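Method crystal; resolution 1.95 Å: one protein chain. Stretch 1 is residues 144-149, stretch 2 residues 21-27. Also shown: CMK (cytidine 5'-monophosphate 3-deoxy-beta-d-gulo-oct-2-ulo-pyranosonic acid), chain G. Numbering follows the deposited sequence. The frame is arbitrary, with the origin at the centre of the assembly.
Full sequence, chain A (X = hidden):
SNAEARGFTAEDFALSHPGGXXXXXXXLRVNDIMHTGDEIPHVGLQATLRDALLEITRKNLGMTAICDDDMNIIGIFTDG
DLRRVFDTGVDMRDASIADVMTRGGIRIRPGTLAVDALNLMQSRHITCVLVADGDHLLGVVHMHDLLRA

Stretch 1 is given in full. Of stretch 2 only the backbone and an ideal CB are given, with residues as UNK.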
# COMPACT_ATOMS: atom_id res chain seq x y z
N HIS A 144 -2.09 2.71 9.01
CA HIS A 144 -2.63 4.06 9.28
C HIS A 144 -3.39 4.15 10.60
O HIS A 144 -3.32 5.17 11.29
CB HIS A 144 -3.58 4.53 8.16
CG HIS A 144 -2.88 4.94 6.91
ND1 HIS A 144 -1.78 5.77 6.91
CD2 HIS A 144 -3.13 4.65 5.61
CE1 HIS A 144 -1.38 5.97 5.66
NE2 HIS A 144 -2.19 5.31 4.86
N ASP A 145 -4.12 3.09 10.94
CA ASP A 145 -4.88 3.01 12.20
C ASP A 145 -3.97 3.07 13.43
O ASP A 145 -4.36 3.62 14.47
CB ASP A 145 -5.69 1.72 12.27
CG ASP A 145 -6.69 1.59 11.15
OD1 ASP A 145 -7.30 2.60 10.79
OD2 ASP A 145 -6.87 0.47 10.62
N LEU A 146 -2.77 2.53 13.32
CA LEU A 146 -1.85 2.49 14.45
C LEU A 146 -1.21 3.83 14.73
O LEU A 146 -0.63 4.01 15.80
CB LEU A 146 -0.80 1.39 14.28
CG LEU A 146 -1.38 0.01 13.99
CD1 LEU A 146 -0.29 -1.03 13.91
CD2 LEU A 146 -2.46 -0.43 15.00
N LEU A 147 -1.35 4.79 13.82
CA LEU A 147 -0.83 6.15 14.02
C LEU A 147 -1.90 7.25 14.12
O LEU A 147 -1.54 8.43 14.15
CB LEU A 147 0.09 6.52 12.86
CG LEU A 147 0.92 5.41 12.22
CD1 LEU A 147 1.49 5.95 10.91
CD2 LEU A 147 2.00 4.88 13.16
N ARG A 148 -3.18 6.91 14.14
CA ARG A 148 -4.23 7.93 14.26
C ARG A 148 -4.60 8.12 15.74
O ARG A 148 -4.06 7.42 16.61
CB ARG A 148 -5.46 7.58 13.40
CG ARG A 148 -6.51 6.65 14.03
CD ARG A 148 -7.72 6.48 13.11
NE ARG A 148 -7.42 5.58 11.99
CZ ARG A 148 -7.79 5.78 10.72
NH1 ARG A 148 -8.48 6.86 10.36
NH2 ARG A 148 -7.45 4.89 9.79
N ALA A 149 -5.53 9.05 16.01
CA ALA A 149 -6.07 9.30 17.36
C ALA A 149 -4.98 9.70 18.34
O ALA A 149 -3.95 10.24 17.93
CB ALA A 149 -6.85 8.08 17.89
N UNK A 21 1.85 10.04 22.79
CA UNK A 21 0.52 9.62 22.33
C UNK A 21 0.60 8.38 21.44
O UNK A 21 -0.23 7.47 21.55
CB UNK A 21 -0.16 10.76 21.57
N UNK A 22 1.58 8.38 20.54
CA UNK A 22 1.84 7.24 19.67
C UNK A 22 2.24 6.01 20.49
O UNK A 22 1.71 4.92 20.27
CB UNK A 22 2.93 7.58 18.66
N UNK A 23 3.16 6.22 21.44
CA UNK A 23 3.57 5.20 22.40
C UNK A 23 2.42 4.58 23.18
O UNK A 23 2.38 3.36 23.37
CB UNK A 23 4.57 5.80 23.39
N UNK A 24 1.49 5.42 23.65
CA UNK A 24 0.30 4.95 24.36
C UNK A 24 -0.64 4.22 23.42
O UNK A 24 -1.24 3.21 23.82
CB UNK A 24 -0.43 6.12 25.02
N UNK A 25 -0.78 4.70 22.19
CA UNK A 25 -1.66 4.02 21.25
C UNK A 25 -1.10 2.65 20.88
O UNK A 25 -1.87 1.72 20.70
CB UNK A 25 -1.86 4.87 19.99
N UNK A 26 0.22 2.51 20.85
CA UNK A 26 0.84 1.22 20.55
C UNK A 26 0.69 0.19 21.69
O UNK A 26 1.02 -0.99 21.51
CB UNK A 26 2.32 1.43 20.25
N UNK A 27 0.21 0.61 22.85
CA UNK A 27 -0.04 -0.32 23.97
C UNK A 27 -1.49 -0.80 23.99
O UNK A 27 -1.85 -1.63 24.79
CB UNK A 27 0.30 0.35 25.30
N1C CMK G . 0.34 9.89 -4.29
C2C CMK G . 1.03 11.13 -4.46
N3C CMK G . 2.31 11.27 -3.93
C4C CMK G . 2.92 10.23 -3.23
C5C CMK G . 2.26 9.02 -3.05
C6C CMK G . 0.97 8.86 -3.57
O2C CMK G . 0.52 12.07 -5.08
N4C CMK G . 4.15 10.42 -2.75
C1' CMK G . -1.04 9.72 -4.85
C2' CMK G . -1.24 8.42 -5.67
O2' CMK G . -0.81 8.57 -7.04
C3' CMK G . -2.75 8.20 -5.56
C4' CMK G . -3.16 8.91 -4.23
O4' CMK G . -2.01 9.67 -3.77
O3' CMK G . -3.39 8.82 -6.68
C5' CMK G . -3.30 7.87 -3.07
O5' CMK G . -2.08 7.01 -2.99
PA CMK G . -2.29 5.42 -2.76
O1A CMK G . -2.85 4.98 -4.15
O2A CMK G . -1.04 4.75 -2.37
O6 CMK G . -4.70 4.49 0.21
C2 CMK G . -4.35 4.27 -1.20
O2 CMK G . -3.45 5.36 -1.59
C3 CMK G . -3.64 2.93 -1.34
C4 CMK G . -4.46 1.81 -0.70
O4 CMK G . -3.71 0.59 -0.82
C5 CMK G . -4.78 2.12 0.76
C6 CMK G . -5.55 3.45 0.78
C7 CMK G . -6.18 3.99 2.09
C1 CMK G . -5.57 4.27 -2.17
O1X CMK G . -5.35 4.72 -3.31
O1Y CMK G . -6.66 3.76 -1.80
O5 CMK G . -3.57 2.25 1.49
C8 CMK G . -5.19 4.37 3.18
O8 CMK G . -5.74 5.47 3.95
O7 CMK G . -6.95 5.17 1.80

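Stretch 1 carries a weakly bonded stretch of helix followed by a loop, and turns several backbone carbonyls to its partner. The carbonyls of D145, L146 and R148 face the partner as acceptors, and L147 supplies an apolar side chain near the carbonyl of L146. A partner helix here can therefore offer a donor, some grease, or both.

Position 21 has helical angles, and its CA-to-CB bond points toward stretch 1, yet the ideal CB lies 5.3 Å from A149 O. Nothing presses on it, so a small residue or a longer polar one would both be tolerated. The deposited residue is A21, which makes no close contact; its O accepts the backbone hydrogen bond from the N of position 25, one turn on.

At position 22 CA-to-CB points sideways, and the ideal CB has nothing of stretch 1 within 5.5 Å. Contact demands a side chain that reaches back toward the apolar end of L147, so leucine, isoleucine or methionine would suit. It is L22, with chi1 t and chi2 p, and its end comes nearer than its start: CD1 of L22 packs 4.0 Å from CD2 of L147. The same CD1 sits 3.5 Å from O of L146, covering a carbonyl that finds no polar partner in the model.

Position 23 is out of reach. Its phi/psi of -54/-43 is ordinary helix, and the ideal CB has room, so this contact does not ask for glycine; G23 is what is there. Position 24 is likewise out of reach, and a helix-tolerant polar residue would do. R24 stays 8 Å or more from stretch 1 and touches a crystal neighbour.

Position 25 is the one that stretch 1 specifies most clearly. CA-to-CB points toward it, with the ideal CB 4.5 Å from L146 O and 4.8 Å from R148 O, and the carbonyl of D145 lies farther along. Such a cluster of acceptors favours a long donor: lysine or arginine, perhaps glutamine, with enough methylenes to pass the nearer groups. K25 takes the place and has the largest covered area of the stretch. Its NZ donates a hydrogen bond to D145 O at 2.8 Å, while CE packs 3.5 Å from CB of A149 and 3.2 Å from O of R148. NZ is also 3.4 Å from R148 O, but the angle is too poor for a second hydrogen bond. Chi1 and chi2 lie between wells, and chi3 and chi4 are t.

Position 26 points sideways, with no atom of stretch 1 within 5.5 Å of the ideal CB, and again an apolar chain long enough to turn back would fit. L26 (chi1 m, chi2 t) brings CD2 to 4.4 Å from CB of L146 and 4.0 Å from O of L146, helping L22 to enclose that carbonyl.

Position 27 is beyond the contact and leaves the choice free; L27 touches nothing in stretch 1.

Stretch 2 (21-27) ALGRKLL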
# COMPACT_ATOMS: atom_id res chain seq x y z
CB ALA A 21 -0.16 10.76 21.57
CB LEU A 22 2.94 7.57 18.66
CG LEU A 22 3.25 6.48 17.64
CD1 LEU A 22 1.96 5.98 16.97
CD2 LEU A 22 4.23 7.00 16.59
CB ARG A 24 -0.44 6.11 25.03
CG ARG A 24 0.12 6.48 26.39
CD ARG A 24 -0.52 7.74 26.95
NE ARG A 24 0.42 8.87 27.00
CZ ARG A 24 0.32 10.02 26.32
NH1 ARG A 24 -0.71 10.25 25.51
NH2 ARG A 24 1.26 10.95 26.46
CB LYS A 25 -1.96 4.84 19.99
CG LYS A 25 -3.49 4.85 19.69
CD LYS A 25 -3.87 4.67 18.25
CE LYS A 25 -5.37 4.93 18.06
NZ LYS A 25 -5.83 4.50 16.69
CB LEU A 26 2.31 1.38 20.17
CG LEU A 26 2.63 2.17 18.89
CD1 LEU A 26 4.14 2.24 18.69
CD2 LEU A 26 1.94 1.55 17.68
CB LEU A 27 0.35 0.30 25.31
CG LEU A 27 1.85 0.55 25.50
CD1 LEU A 27 2.11 1.10 26.90
CD2 LEU A 27 2.66 -0.73 25.24
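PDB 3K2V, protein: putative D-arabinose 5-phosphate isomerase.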